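Local coordinates for sugar ABC transporter, periplasmic sugar-binding protein (Caulobacter crescentus, PDB 4IRX) that binds myo-inositol in the periplasm, as the substrate-binding protein of an ABC transporter for nutrient uptake, at residues A[95-100]-A[138-143]; A[42-47]-A[54-59]; A[152-157]-A[167-172]; A[181-186]-A[207-212]; A[126-131]-A[194-199]. All coordinates share one frame; numbering follows the deposited sequence.

Overall arrangement
Contact 2 comes first along the chain, in the lobe built on the seven-stranded mixed sheet; contact 1 follows in series, with one segment from each lobe, and supplies part of the myo-inositol site. Contacts 3, 4 and 5 belong to the other lobe, around its parallel sheet: contact 3 is nested in the loop closed by contact 5, whose segments alternate with those of contacts 1 and 4. The centre of contact 1 is about 17 Å from that of contact 2 and about 16 Å from that of contact 3; the centres of contacts 2 and 5 lie about 42 Å apart. Contacts 3 and 4 touch contact 5, and contacts 2 to 5 lie within the lobes whose loops form the site.

Contact 1. Residues A[95-100]-A[138-143]; sequences VDRNIA and TNDPGS. With INS (1,2,3,4,5,6-hexahydroxy-cyclohexane), chain C.
Arg97 lodges CG between its backbone N and carbonyl carbon (chi1 71°), and bends at its second and third torsions then swing the guanidinium round to Asp140. Asp140 keeps CG beside its backbone N, anti to the carbonyl carbon. The salt bridge runs from Arg97 NH2 to Asp140 OD2 (3.0 Å): the oxygen lies in the guanidinium plane, but the nitrogen meets the carboxylate on its anti side and tilted out of its plane, the two flat groups standing 76° apart. Arg97 NE makes an almost straight bond (177°) to the anti lone pair of Asp96 OD2, 2.9 Å away, and NH1 is bound by the carbonyl of Pro72. Grips on all three nitrogens fix the guanidinium's rotation. In one of its two modelled conformers, Ser143 OG bonds Ser145 and sits over one guanidinium face. Myo-inositol is held along the same network. Its O6 accepts from Arg97 NH2 (2.9 Å) and donates to Asp96 OD2 (2.5 Å), while its O1 donates to Asp96 OD1 (2.6 Å). On the other segment Asn139 ND2 donates to the ligand's O5 (2.8 Å), which in turn donates to Asp140 OD2 (2.6 Å); Gln20 also bonds that carboxylate oxygen. Loops following strand 91-95 of one sheet and strand 132-138 of the other thus meet over the sugar alcohol, as in the ligand-closed interlobe cleft of periplasmic binding proteins.

Contact 2. Residues A[42-47]-A[54-59]; sequences QVLDAQ and ISDLQA
Leu44 and Asp56 lie alongside each other, pointing opposite ways, a strand side chain against a helix side chain. Leu44 holds CG beside its backbone N (chi1 -49°) and extends its second torsion (chi2 176°), which carries CD1 out to the Asp56 CB methylene at 3.7 Å. Asp56 likewise has CG beside its backbone N and anti to its carbonyl carbon (chi1 -78°). Its carboxylate therefore lies back along the leucine, with Asp56 OD2 3.9 Å from Leu44 CB, while the stem of the aspartate takes the methyl. After Leu44 the strand ends in an Asx turn: Asp45 OD1 accepts from Gln47 N at 3.0 Å, met from above the carboxylate plane, and takes a further bond from Leu18 N. On the sheet side, Leu44 packs against Val12 of strand 10-15. The contact joins the edge strand 40-45 to helix 50-62, which follows it. Its chemistry is divided: aliphatic carbons pack strand to helix, while Lys52, one turn before Asp56, forms a salt bridge with Asp56 OD2 and probably offsets the aspartate charge while also bonding the Asp45 carbonyl.

Contact 3. Residues A[152-157]-A[167-172]; sequences GVHDGL and VTEQTA
Glu169 of strand 164-171 meets His154 of helix 144-160. At the start of segment 167-172, Val167 packs on Arg133 and Val135 of the neighbouring strand 132-138. Thr168 faces helix 176-189, where it touches Ile186. Glu169 then turns to the other side of the sheet: CG is anti to its backbone N (chi1 176°) and the chain stays extended beyond it, which carries the carboxylate across to the helix. His154 reaches back from the helix to meet it with its ring edge. Its NE2 donates to Glu169 OE1 at 2.6 Å in a nearly straight bond (172°), meeting the syn lone pair of that oxygen, which lies in the ring plane. The ring and the carboxylate are almost coplanar, 18° apart, with Glu169 OE1 3.5 Å from both His154 CD2 and CE1. Gln170 returns to the face of helix 176-189, touching Val182 and Ile186; its NE2 donates to Thr168 OG1 at 3.0 Å, while its backbone pairs with Thr138. Thr171 OG1 bonds the carbonyl of Thr138 and Asn173 N, and Ala172 leaves the strand. The contact thus spans the beta-alpha-beta unit of strand 132-138, helix 144-160 and strand 164-171, tying the helix to the strand that follows it. The nearby carboxylate would tend to raise the imidazole's pKa, but the bond is equally consistent with a neutral ring.

Contact 4. Residues A[181-186]-A[207-212]; sequences TVTQNI and MGALEA
Thr183 and Ala212 meet methyl to methyl, Thr183 CG2 lying 3.6 Å from Ala212 CB. The other branch of the threonine, OG1, rests against Ala209 CB, also at 3.6 Å, so that the forked side chain touches two alanines one turn apart on the facing helix. Gln184, next along its own helix, brings CG to 3.6 Å from the other flank of Ala212 CB. Beyond that its chain runs extended past Ala212, and a water takes over: Gln184 NE2 donates to it (3.1 Å), and it donates in turn to the backbone Ala212 O (2.9 Å). The small alanine side chains are consistent with the close approach of the axes of segments 181-186 and 207-212, 8.2 Å, at a crossing angle of -40°. Helices 176-189 and 203-215 lie on either side of strand 197-200 in sequence and pack next to each other on one face of the parallel sheet, an alpha/beta layer of the Rossmann-like kind found in periplasmic binding protein lobes. Thr183 is set by its first torsion (chi1 -57°): OG1 stands beside the backbone N and bonds the carbonyl of Ala179 in the preceding turn, while CG2 is anti to that N and directed at the alanines. This local bond satisfies the buried hydroxyl without any polar partner on the facing helix. Leu180 adds a further contact to Ala212. Beneath the pair lies the sheet: Thr183 touches Ile137 of strand 132-138, and its CG2 reaches Ile198 of strand 197-200, on which Ala209 also rests.

Contact 5. Residues A[126-131]-A[194-199]; sequences KTYPAG and PPDVIL
Tyr128, which packs on Asp196 and Val197, is the first residue to leave helical geometry after Lys126 and Thr127 close helix 113-127. Its first torsion keeps CG beside the backbone N (chi1 -68°), and the ring, turned nearly perpendicular at chi2 (89°), extends toward the start of strand 197-200. Val197 and Asp196 meet opposite sides of the ring's far half: Tyr128 CE1 lies 3.5 Å from Val197 CG2, and Tyr128 CE2 lies 3.9 Å from Asp196 CB, both partners approaching the ring at a slant. At the end of the ring, Tyr128 OH donates to a water (2.9 Å), and that water donates to Asp196 OD1 (2.7 Å). Pro129 and Ala130 then form the middle of a type I turn, closed by Gly131 N bonding Tyr128 O at 2.9 Å, before the chain enters strand 132-138. Asp196 OD2 accepts from the backbone N of Arg133 in that strand, while Val197 also packs against Trp123 and Val124 of the helix. Val197 is thus the apolar partner of the ring, and the water that links the tyrosine hydroxyl to Asp196 ties the end of the helix to a carboxylate whose second oxygen is taken up by the neighbouring strand.

Contact 1. Residues A[95-100]-A[138-143]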
# COMPACT_ATOMS: atom_id res chain seq x y z
N VAL A 95 -6.00 -2.33 8.31
CA VAL A 95 -4.56 -2.22 8.15
C VAL A 95 -4.24 -1.86 6.69
O VAL A 95 -4.91 -2.31 5.76
CB VAL A 95 -3.81 -3.50 8.59
CG1 VAL A 95 -4.06 -4.65 7.63
CG2 VAL A 95 -2.28 -3.23 8.71
N ASP A 96 -3.23 -1.00 6.53
CA ASP A 96 -2.70 -0.52 5.25
C ASP A 96 -3.58 0.50 4.55
O ASP A 96 -3.10 1.56 4.12
CB ASP A 96 -2.36 -1.65 4.29
CG ASP A 96 -1.80 -1.11 2.99
OD1 ASP A 96 -0.64 -0.64 3.01
OD2 ASP A 96 -2.53 -1.12 1.99
N ARG A 97 -4.85 0.16 4.39
CA ARG A 97 -5.85 1.11 3.87
C ARG A 97 -7.08 1.06 4.78
O ARG A 97 -7.33 0.05 5.47
CB ARG A 97 -6.23 0.87 2.40
CG ARG A 97 -7.07 -0.39 2.10
CD ARG A 97 -6.26 -1.66 2.19
NE ARG A 97 -5.24 -1.70 1.14
CZ ARG A 97 -5.45 -2.01 -0.14
NH1 ARG A 97 -6.65 -2.37 -0.58
NH2 ARG A 97 -4.44 -1.95 -1.01
N ASN A 98 -7.82 2.16 4.80
CA ASN A 98 -8.88 2.29 5.78
C ASN A 98 -10.25 1.81 5.30
O ASN A 98 -10.41 1.38 4.16
CB ASN A 98 -8.93 3.72 6.35
CG ASN A 98 -9.37 4.76 5.33
OD1 ASN A 98 -10.24 4.52 4.50
ND2 ASN A 98 -8.75 5.95 5.41
N ILE A 99 -11.21 1.80 6.21
CA ILE A 99 -12.61 1.61 5.86
C ILE A 99 -13.30 2.91 6.21
O ILE A 99 -13.12 3.43 7.32
CB ILE A 99 -13.22 0.45 6.65
CG1 ILE A 99 -12.63 -0.88 6.16
CG2 ILE A 99 -14.74 0.47 6.51
CD1 ILE A 99 -13.08 -2.07 6.94
N ALA A 100 -14.10 3.44 5.29
CA ALA A 100 -14.67 4.77 5.47
C ALA A 100 -16.10 4.89 4.94
O ALA A 100 -16.51 4.15 4.05
CB ALA A 100 -13.77 5.83 4.82
N THR A 138 -1.01 4.84 -10.75
CA THR A 138 -1.61 4.65 -9.43
C THR A 138 -1.83 3.18 -9.07
O THR A 138 -1.96 2.32 -9.94
CB THR A 138 -2.96 5.40 -9.29
OG1 THR A 138 -3.97 4.72 -10.05
CG2 THR A 138 -2.83 6.84 -9.76
N ASN A 139 -1.84 2.92 -7.76
CA ASN A 139 -2.15 1.59 -7.23
C ASN A 139 -3.67 1.40 -7.03
O ASN A 139 -4.43 2.36 -7.18
CB ASN A 139 -1.44 1.42 -5.88
CG ASN A 139 -1.90 2.42 -4.83
OD1 ASN A 139 -1.86 3.63 -5.07
ND2 ASN A 139 -2.32 1.92 -3.65
N ASP A 140 -4.06 0.17 -6.69
CA ASP A 140 -5.42 -0.21 -6.23
C ASP A 140 -6.44 0.95 -6.11
O ASP A 140 -6.55 1.58 -5.05
CB ASP A 140 -5.36 -0.89 -4.83
CG ASP A 140 -4.77 -2.28 -4.85
OD1 ASP A 140 -5.02 -3.09 -5.80
OD2 ASP A 140 -4.08 -2.63 -3.88
N PRO A 141 -7.18 1.26 -7.20
CA PRO A 141 -7.92 2.53 -7.20
C PRO A 141 -8.99 2.73 -6.13
O PRO A 141 -9.24 3.88 -5.78
CB PRO A 141 -8.60 2.54 -8.58
CG PRO A 141 -7.68 1.73 -9.43
CD PRO A 141 -7.08 0.66 -8.54
N GLY A 142 -9.58 1.66 -5.63
CA GLY A 142 -10.58 1.78 -4.58
C GLY A 142 -10.03 1.89 -3.17
O GLY A 142 -10.76 2.11 -2.21
N SER A 143 -8.72 1.74 -3.02
CA SER A 143 -8.08 1.78 -1.72
C SER A 143 -7.84 3.21 -1.23
O SER A 143 -7.40 4.06 -1.99
CB SER A 143 -6.75 1.04 -1.82
OG SER A 143 -5.98 1.16 -0.63
C1 INS C . 0.08 -0.85 -0.23
C2 INS C . 1.29 -1.13 -1.06
C3 INS C . 0.92 -2.13 -2.12
C4 INS C . -0.16 -1.58 -3.00
C5 INS C . -1.39 -1.32 -2.22
C6 INS C . -1.10 -0.39 -1.06
O1 INS C . 0.38 0.11 0.76
O2 INS C . 1.77 0.05 -1.61
O3 INS C . 2.05 -2.50 -2.87
O4 INS C . -0.41 -2.44 -4.07
O5 INS C . -2.37 -0.81 -3.06
O6 INS C . -2.26 -0.11 -0.32

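Contact 2. Residues A[42-47]-A[54-59]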
# COMPACT_ATOMS: atom_id res chain seq x y z
N GLN A 42 -6.02 -16.73 11.46
CA GLN A 42 -6.56 -17.38 10.28
C GLN A 42 -6.55 -16.35 9.17
O GLN A 42 -7.18 -15.31 9.27
CB GLN A 42 -7.97 -17.92 10.51
CG GLN A 42 -7.98 -19.05 11.53
CD GLN A 42 -9.21 -19.95 11.41
OE1 GLN A 42 -9.53 -20.42 10.33
NE2 GLN A 42 -9.85 -20.23 12.54
N VAL A 43 -5.79 -16.65 8.11
CA VAL A 43 -5.56 -15.67 7.04
C VAL A 43 -6.43 -15.98 5.84
O VAL A 43 -6.41 -17.10 5.33
CB VAL A 43 -4.10 -15.71 6.60
CG1 VAL A 43 -3.88 -14.84 5.37
CG2 VAL A 43 -3.21 -15.30 7.78
N LEU A 44 -7.20 -14.98 5.41
CA LEU A 44 -8.10 -15.14 4.28
C LEU A 44 -7.64 -14.20 3.16
O LEU A 44 -7.24 -13.06 3.41
CB LEU A 44 -9.53 -14.80 4.68
CG LEU A 44 -10.06 -15.45 5.97
CD1 LEU A 44 -11.47 -14.94 6.30
CD2 LEU A 44 -10.01 -16.95 5.85
N ASP A 45 -7.70 -14.70 1.93
CA ASP A 45 -7.33 -13.91 0.74
C ASP A 45 -8.60 -13.55 -0.02
O ASP A 45 -9.33 -14.43 -0.48
CB ASP A 45 -6.40 -14.74 -0.13
CG ASP A 45 -5.93 -14.00 -1.36
OD1 ASP A 45 -6.14 -12.77 -1.44
OD2 ASP A 45 -5.33 -14.66 -2.24
N ALA A 46 -8.88 -12.26 -0.16
CA ALA A 46 -10.06 -11.83 -0.90
C ALA A 46 -9.89 -11.94 -2.41
O ALA A 46 -10.87 -11.78 -3.13
CB ALA A 46 -10.49 -10.39 -0.52
N GLN A 47 -8.66 -12.19 -2.86
CA GLN A 47 -8.42 -12.37 -4.29
C GLN A 47 -8.96 -11.18 -5.08
O GLN A 47 -9.55 -11.34 -6.16
CB GLN A 47 -9.04 -13.70 -4.75
CG GLN A 47 -8.35 -14.92 -4.18
CD GLN A 47 -9.19 -16.17 -4.33
OE1 GLN A 47 -10.25 -16.14 -4.93
NE2 GLN A 47 -8.70 -17.28 -3.80
N ILE A 54 -16.33 -9.66 1.81
CA ILE A 54 -17.53 -9.45 2.63
C ILE A 54 -18.09 -10.78 3.15
O ILE A 54 -18.38 -10.92 4.35
CB ILE A 54 -18.63 -8.64 1.86
CG1 ILE A 54 -18.18 -7.19 1.63
CG2 ILE A 54 -19.98 -8.70 2.62
CD1 ILE A 54 -19.04 -6.39 0.65
N SER A 55 -18.20 -11.78 2.27
CA SER A 55 -18.69 -13.08 2.71
C SER A 55 -17.73 -13.80 3.66
O SER A 55 -18.18 -14.45 4.61
CB SER A 55 -19.08 -13.98 1.53
OG SER A 55 -17.94 -14.44 0.83
N ASP A 56 -16.42 -13.65 3.43
CA ASP A 56 -15.40 -14.14 4.35
C ASP A 56 -15.56 -13.56 5.75
O ASP A 56 -15.45 -14.29 6.75
CB ASP A 56 -14.00 -13.72 3.87
CG ASP A 56 -13.47 -14.57 2.73
OD1 ASP A 56 -14.10 -15.60 2.40
OD2 ASP A 56 -12.41 -14.20 2.17
N LEU A 57 -15.77 -12.25 5.81
CA LEU A 57 -15.93 -11.53 7.07
C LEU A 57 -17.21 -11.95 7.80
O LEU A 57 -17.20 -12.17 9.02
CB LEU A 57 -15.91 -10.02 6.83
CG LEU A 57 -14.54 -9.46 6.38
CD1 LEU A 57 -14.58 -7.95 6.34
CD2 LEU A 57 -13.46 -9.92 7.31
N GLN A 58 -18.30 -12.09 7.04
CA GLN A 58 -19.56 -12.57 7.61
C GLN A 58 -19.39 -13.97 8.20
O GLN A 58 -19.87 -14.25 9.30
CB GLN A 58 -20.66 -12.54 6.55
CG GLN A 58 -21.14 -11.12 6.19
CD GLN A 58 -21.95 -11.08 4.90
OE1 GLN A 58 -22.06 -12.08 4.18
NE2 GLN A 58 -22.53 -9.92 4.60
N ALA A 59 -18.68 -14.83 7.48
CA ALA A 59 -18.46 -16.19 7.95
C ALA A 59 -17.61 -16.22 9.22
O ALA A 59 -17.88 -17.00 10.15
CB ALA A 59 -17.83 -17.01 6.85

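Contact 3. Residues A[152-157]-A[167-172]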
# COMPACT_ATOMS: atom_id res chain seq x y z
N GLY A 152 -1.56 13.50 -2.13
CA GLY A 152 -0.29 14.06 -1.71
C GLY A 152 0.58 14.47 -2.90
O GLY A 152 1.23 15.52 -2.90
N VAL A 153 0.59 13.63 -3.94
CA VAL A 153 1.29 13.94 -5.20
C VAL A 153 0.73 15.21 -5.86
O VAL A 153 1.47 16.12 -6.22
CB VAL A 153 1.20 12.76 -6.19
CG1 VAL A 153 1.66 13.18 -7.58
CG2 VAL A 153 2.02 11.58 -5.69
N HIS A 154 -0.60 15.27 -5.94
CA HIS A 154 -1.28 16.44 -6.46
C HIS A 154 -0.93 17.68 -5.66
O HIS A 154 -0.67 18.74 -6.23
CB HIS A 154 -2.79 16.22 -6.41
CG HIS A 154 -3.28 15.20 -7.38
ND1 HIS A 154 -4.56 14.71 -7.35
CD2 HIS A 154 -2.66 14.57 -8.41
CE1 HIS A 154 -4.73 13.85 -8.34
NE2 HIS A 154 -3.58 13.73 -8.98
N ASP A 155 -0.97 17.56 -4.33
CA ASP A 155 -0.66 18.70 -3.45
C ASP A 155 0.73 19.27 -3.76
O ASP A 155 0.89 20.49 -3.93
CB ASP A 155 -0.66 18.31 -1.97
CG ASP A 155 -2.04 17.99 -1.40
OD1 ASP A 155 -3.07 18.34 -2.02
OD2 ASP A 155 -2.08 17.35 -0.31
N GLY A 156 1.73 18.40 -3.87
CA GLY A 156 3.09 18.86 -4.04
C GLY A 156 3.33 19.44 -5.43
O GLY A 156 4.02 20.45 -5.57
N LEU A 157 2.74 18.82 -6.45
CA LEU A 157 2.90 19.36 -7.79
C LEU A 157 2.09 20.65 -8.02
O LEU A 157 2.56 21.55 -8.72
CB LEU A 157 2.57 18.30 -8.86
CG LEU A 157 3.47 17.05 -8.76
CD1 LEU A 157 3.12 16.06 -9.87
CD2 LEU A 157 4.96 17.43 -8.78
N VAL A 167 1.27 14.98 -17.07
CA VAL A 167 0.95 14.74 -18.47
C VAL A 167 -0.13 13.68 -18.61
O VAL A 167 -1.04 13.83 -19.43
CB VAL A 167 2.21 14.45 -19.27
CG1 VAL A 167 3.08 15.66 -19.33
CG2 VAL A 167 2.98 13.34 -18.63
N THR A 168 -0.05 12.63 -17.80
CA THR A 168 -1.19 11.72 -17.68
C THR A 168 -1.12 11.01 -16.34
O THR A 168 -0.07 10.89 -15.72
CB THR A 168 -1.28 10.74 -18.86
OG1 THR A 168 -2.47 9.95 -18.74
CG2 THR A 168 -0.08 9.84 -18.89
N GLU A 169 -2.29 10.64 -15.85
CA GLU A 169 -2.41 9.90 -14.60
C GLU A 169 -3.30 8.70 -14.88
O GLU A 169 -4.45 8.87 -15.34
CB GLU A 169 -3.00 10.81 -13.52
CG GLU A 169 -3.26 10.15 -12.17
CD GLU A 169 -3.68 11.17 -11.12
OE1 GLU A 169 -2.94 12.17 -10.90
OE2 GLU A 169 -4.76 10.99 -10.52
N GLN A 170 -2.77 7.49 -14.68
CA GLN A 170 -3.49 6.27 -15.01
C GLN A 170 -3.23 5.22 -13.96
O GLN A 170 -2.18 5.25 -13.31
CB GLN A 170 -3.10 5.74 -16.40
CG GLN A 170 -3.58 6.67 -17.51
CD GLN A 170 -3.21 6.19 -18.89
OE1 GLN A 170 -3.24 4.99 -19.16
NE2 GLN A 170 -2.85 7.13 -19.77
N THR A 171 -4.16 4.29 -13.78
CA THR A 171 -3.91 3.19 -12.86
C THR A 171 -3.31 2.00 -13.57
O THR A 171 -3.55 1.76 -14.76
CB THR A 171 -5.17 2.77 -12.07
OG1 THR A 171 -4.75 1.93 -10.98
CG2 THR A 171 -6.16 2.02 -12.96
N ALA A 172 -2.49 1.24 -12.85
CA ALA A 172 -2.13 -0.09 -13.28
C ALA A 172 -2.55 -1.14 -12.26
O ALA A 172 -2.03 -2.26 -12.28
CB ALA A 172 -0.64 -0.18 -13.62

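Contact 4. Residues A[181-186]-A[207-212]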
# COMPACT_ATOMS: atom_id res chain seq x y z
N THR A 181 2.57 -2.46 -19.75
CA THR A 181 1.87 -2.07 -20.97
C THR A 181 1.27 -0.68 -20.85
O THR A 181 1.30 0.11 -21.81
CB THR A 181 0.80 -3.09 -21.34
OG1 THR A 181 -0.07 -3.28 -20.24
CG2 THR A 181 1.44 -4.45 -21.67
N VAL A 182 0.74 -0.34 -19.67
CA VAL A 182 0.20 1.00 -19.47
C VAL A 182 1.31 2.04 -19.67
O VAL A 182 1.13 3.05 -20.35
CB VAL A 182 -0.43 1.15 -18.06
CG1 VAL A 182 -0.67 2.63 -17.71
CG2 VAL A 182 -1.72 0.35 -18.00
N THR A 183 2.48 1.80 -19.08
CA THR A 183 3.61 2.72 -19.23
C THR A 183 4.12 2.78 -20.67
O THR A 183 4.38 3.87 -21.20
CB THR A 183 4.76 2.38 -18.24
OG1 THR A 183 4.23 2.41 -16.90
CG2 THR A 183 5.89 3.42 -18.33
N GLN A 184 4.18 1.63 -21.34
CA GLN A 184 4.58 1.62 -22.74
C GLN A 184 3.69 2.50 -23.60
O GLN A 184 4.18 3.30 -24.40
CB GLN A 184 4.58 0.20 -23.30
CG GLN A 184 5.77 -0.62 -22.81
CD GLN A 184 5.83 -1.98 -23.45
OE1 GLN A 184 4.86 -2.75 -23.39
NE2 GLN A 184 6.96 -2.29 -24.09
N ASN A 185 2.38 2.39 -23.40
CA ASN A 185 1.44 3.13 -24.21
C ASN A 185 1.55 4.64 -23.92
O ASN A 185 1.45 5.47 -24.84
CB ASN A 185 0.04 2.60 -23.99
CG ASN A 185 -0.21 1.32 -24.73
OD1 ASN A 185 0.53 0.97 -25.65
ND2 ASN A 185 -1.25 0.59 -24.33
N ILE A 186 1.78 4.99 -22.65
CA ILE A 186 1.98 6.39 -22.29
C ILE A 186 3.24 6.91 -22.95
O ILE A 186 3.23 8.01 -23.54
CB ILE A 186 2.05 6.55 -20.77
CG1 ILE A 186 0.68 6.26 -20.16
CG2 ILE A 186 2.54 7.96 -20.43
CD1 ILE A 186 0.71 6.21 -18.62
N MSE A 207 8.67 -1.49 -11.10
CA MSE A 207 9.51 -2.43 -11.84
C MSE A 207 9.03 -2.54 -13.28
O MSE A 207 9.84 -2.51 -14.22
CB MSE A 207 9.54 -3.78 -11.14
CG MSE A 207 10.12 -3.70 -9.74
SE MSE A 207 11.95 -3.13 -9.61
CE MSE A 207 12.71 -4.36 -10.89
N GLY A 208 7.72 -2.65 -13.47
CA GLY A 208 7.16 -2.61 -14.82
C GLY A 208 7.44 -1.33 -15.60
O GLY A 208 7.75 -1.37 -16.80
N ALA A 209 7.34 -0.19 -14.93
CA ALA A 209 7.63 1.05 -15.61
C ALA A 209 9.10 1.16 -15.97
O ALA A 209 9.41 1.66 -17.07
CB ALA A 209 7.18 2.27 -14.76
N LEU A 210 9.99 0.69 -15.09
CA LEU A 210 11.42 0.65 -15.45
C LEU A 210 11.64 -0.17 -16.72
O LEU A 210 12.43 0.21 -17.60
CB LEU A 210 12.29 0.09 -14.32
CG LEU A 210 12.68 0.92 -13.09
CD1 LEU A 210 13.40 0.03 -12.10
CD2 LEU A 210 13.61 2.07 -13.49
N GLU A 211 10.94 -1.31 -16.79
CA GLU A 211 11.07 -2.18 -17.97
C GLU A 211 10.52 -1.49 -19.21
O GLU A 211 11.15 -1.58 -20.26
CB GLU A 211 10.40 -3.53 -17.72
CG GLU A 211 11.15 -4.31 -16.66
CD GLU A 211 10.41 -5.47 -16.13
OE1 GLU A 211 9.20 -5.61 -16.36
OE2 GLU A 211 11.05 -6.31 -15.46
N ALA A 212 9.40 -0.79 -19.09
CA ALA A 212 8.87 -0.04 -20.23
C ALA A 212 9.86 1.02 -20.73
O ALA A 212 10.03 1.20 -21.94
CB ALA A 212 7.52 0.59 -19.87
O HOH W 1 8.39 0.41 -24.25

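Contact 5. Residues A[126-131]-A[194-199]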
# COMPACT_ATOMS: atom_id res chain seq x y z
N LYS A 126 11.99 19.59 -5.89
CA LYS A 126 13.36 19.91 -5.50
C LYS A 126 14.34 19.58 -6.61
O LYS A 126 15.30 20.32 -6.87
CB LYS A 126 13.74 19.18 -4.21
CG LYS A 126 15.23 19.21 -3.90
CD LYS A 126 15.52 18.57 -2.55
CE LYS A 126 17.01 18.47 -2.29
NZ LYS A 126 17.29 17.75 -1.01
N THR A 127 14.10 18.47 -7.29
CA THR A 127 15.01 17.94 -8.31
C THR A 127 14.88 18.67 -9.64
O THR A 127 15.83 18.74 -10.42
CB THR A 127 14.76 16.41 -8.47
OG1 THR A 127 15.01 15.79 -7.20
CG2 THR A 127 15.66 15.79 -9.53
N TYR A 128 13.70 19.23 -9.90
CA TYR A 128 13.43 19.92 -11.15
C TYR A 128 12.93 21.33 -10.89
O TYR A 128 11.76 21.62 -11.10
CB TYR A 128 12.41 19.13 -11.98
CG TYR A 128 12.94 17.81 -12.49
CD1 TYR A 128 12.83 16.64 -11.74
CD2 TYR A 128 13.58 17.73 -13.72
CE1 TYR A 128 13.30 15.43 -12.22
CE2 TYR A 128 14.07 16.52 -14.20
CZ TYR A 128 13.92 15.38 -13.44
OH TYR A 128 14.41 14.18 -13.91
N PRO A 129 13.81 22.22 -10.40
CA PRO A 129 13.23 23.51 -9.97
C PRO A 129 12.68 24.39 -11.07
O PRO A 129 11.97 25.35 -10.73
CB PRO A 129 14.38 24.19 -9.20
CG PRO A 129 15.61 23.42 -9.52
CD PRO A 129 15.20 22.03 -9.97
N ALA A 130 12.98 24.11 -12.33
CA ALA A 130 12.41 24.86 -13.46
C ALA A 130 11.17 24.18 -14.05
O ALA A 130 10.63 24.62 -15.08
CB ALA A 130 13.46 25.08 -14.55
N GLY A 131 10.75 23.08 -13.45
CA GLY A 131 9.59 22.35 -13.95
C GLY A 131 9.95 20.97 -14.48
O GLY A 131 11.12 20.64 -14.66
N PRO A 194 9.40 12.79 -24.11
CA PRO A 194 9.26 11.84 -23.01
C PRO A 194 9.20 12.51 -21.65
O PRO A 194 9.68 13.64 -21.48
CB PRO A 194 10.52 10.96 -23.12
CG PRO A 194 11.44 11.67 -24.02
CD PRO A 194 10.61 12.54 -24.91
N PRO A 195 8.56 11.85 -20.68
CA PRO A 195 8.44 12.45 -19.36
C PRO A 195 9.79 12.48 -18.67
O PRO A 195 10.71 11.69 -18.94
CB PRO A 195 7.51 11.49 -18.62
CG PRO A 195 7.78 10.14 -19.28
CD PRO A 195 8.01 10.47 -20.73
N ASP A 196 9.91 13.40 -17.72
CA ASP A 196 11.07 13.44 -16.86
C ASP A 196 11.00 12.42 -15.73
O ASP A 196 12.00 11.85 -15.32
CB ASP A 196 11.21 14.83 -16.24
CG ASP A 196 11.51 15.88 -17.26
OD1 ASP A 196 12.64 15.82 -17.79
OD2 ASP A 196 10.64 16.75 -17.57
N VAL A 197 9.80 12.21 -15.21
CA VAL A 197 9.60 11.41 -14.02
C VAL A 197 8.34 10.59 -14.18
O VAL A 197 7.33 11.09 -14.66
CB VAL A 197 9.45 12.28 -12.75
CG1 VAL A 197 9.15 11.42 -11.48
CG2 VAL A 197 10.66 13.18 -12.57
N ILE A 198 8.44 9.31 -13.82
CA ILE A 198 7.27 8.43 -13.69
C ILE A 198 7.16 8.10 -12.20
O ILE A 198 7.99 7.38 -11.62
CB ILE A 198 7.45 7.13 -14.52
CG1 ILE A 198 7.79 7.48 -15.96
CG2 ILE A 198 6.16 6.34 -14.50
CD1 ILE A 198 8.07 6.28 -16.85
N LEU A 199 6.11 8.64 -11.58
CA LEU A 199 5.82 8.36 -10.17
C LEU A 199 4.88 7.17 -10.09
O LEU A 199 3.74 7.24 -10.56
CB LEU A 199 5.16 9.58 -9.51
CG LEU A 199 5.94 10.89 -9.36
CD1 LEU A 199 5.16 11.92 -8.57
CD2 LEU A 199 7.28 10.63 -8.66
O HOH W 2 14.66 14.27 -16.81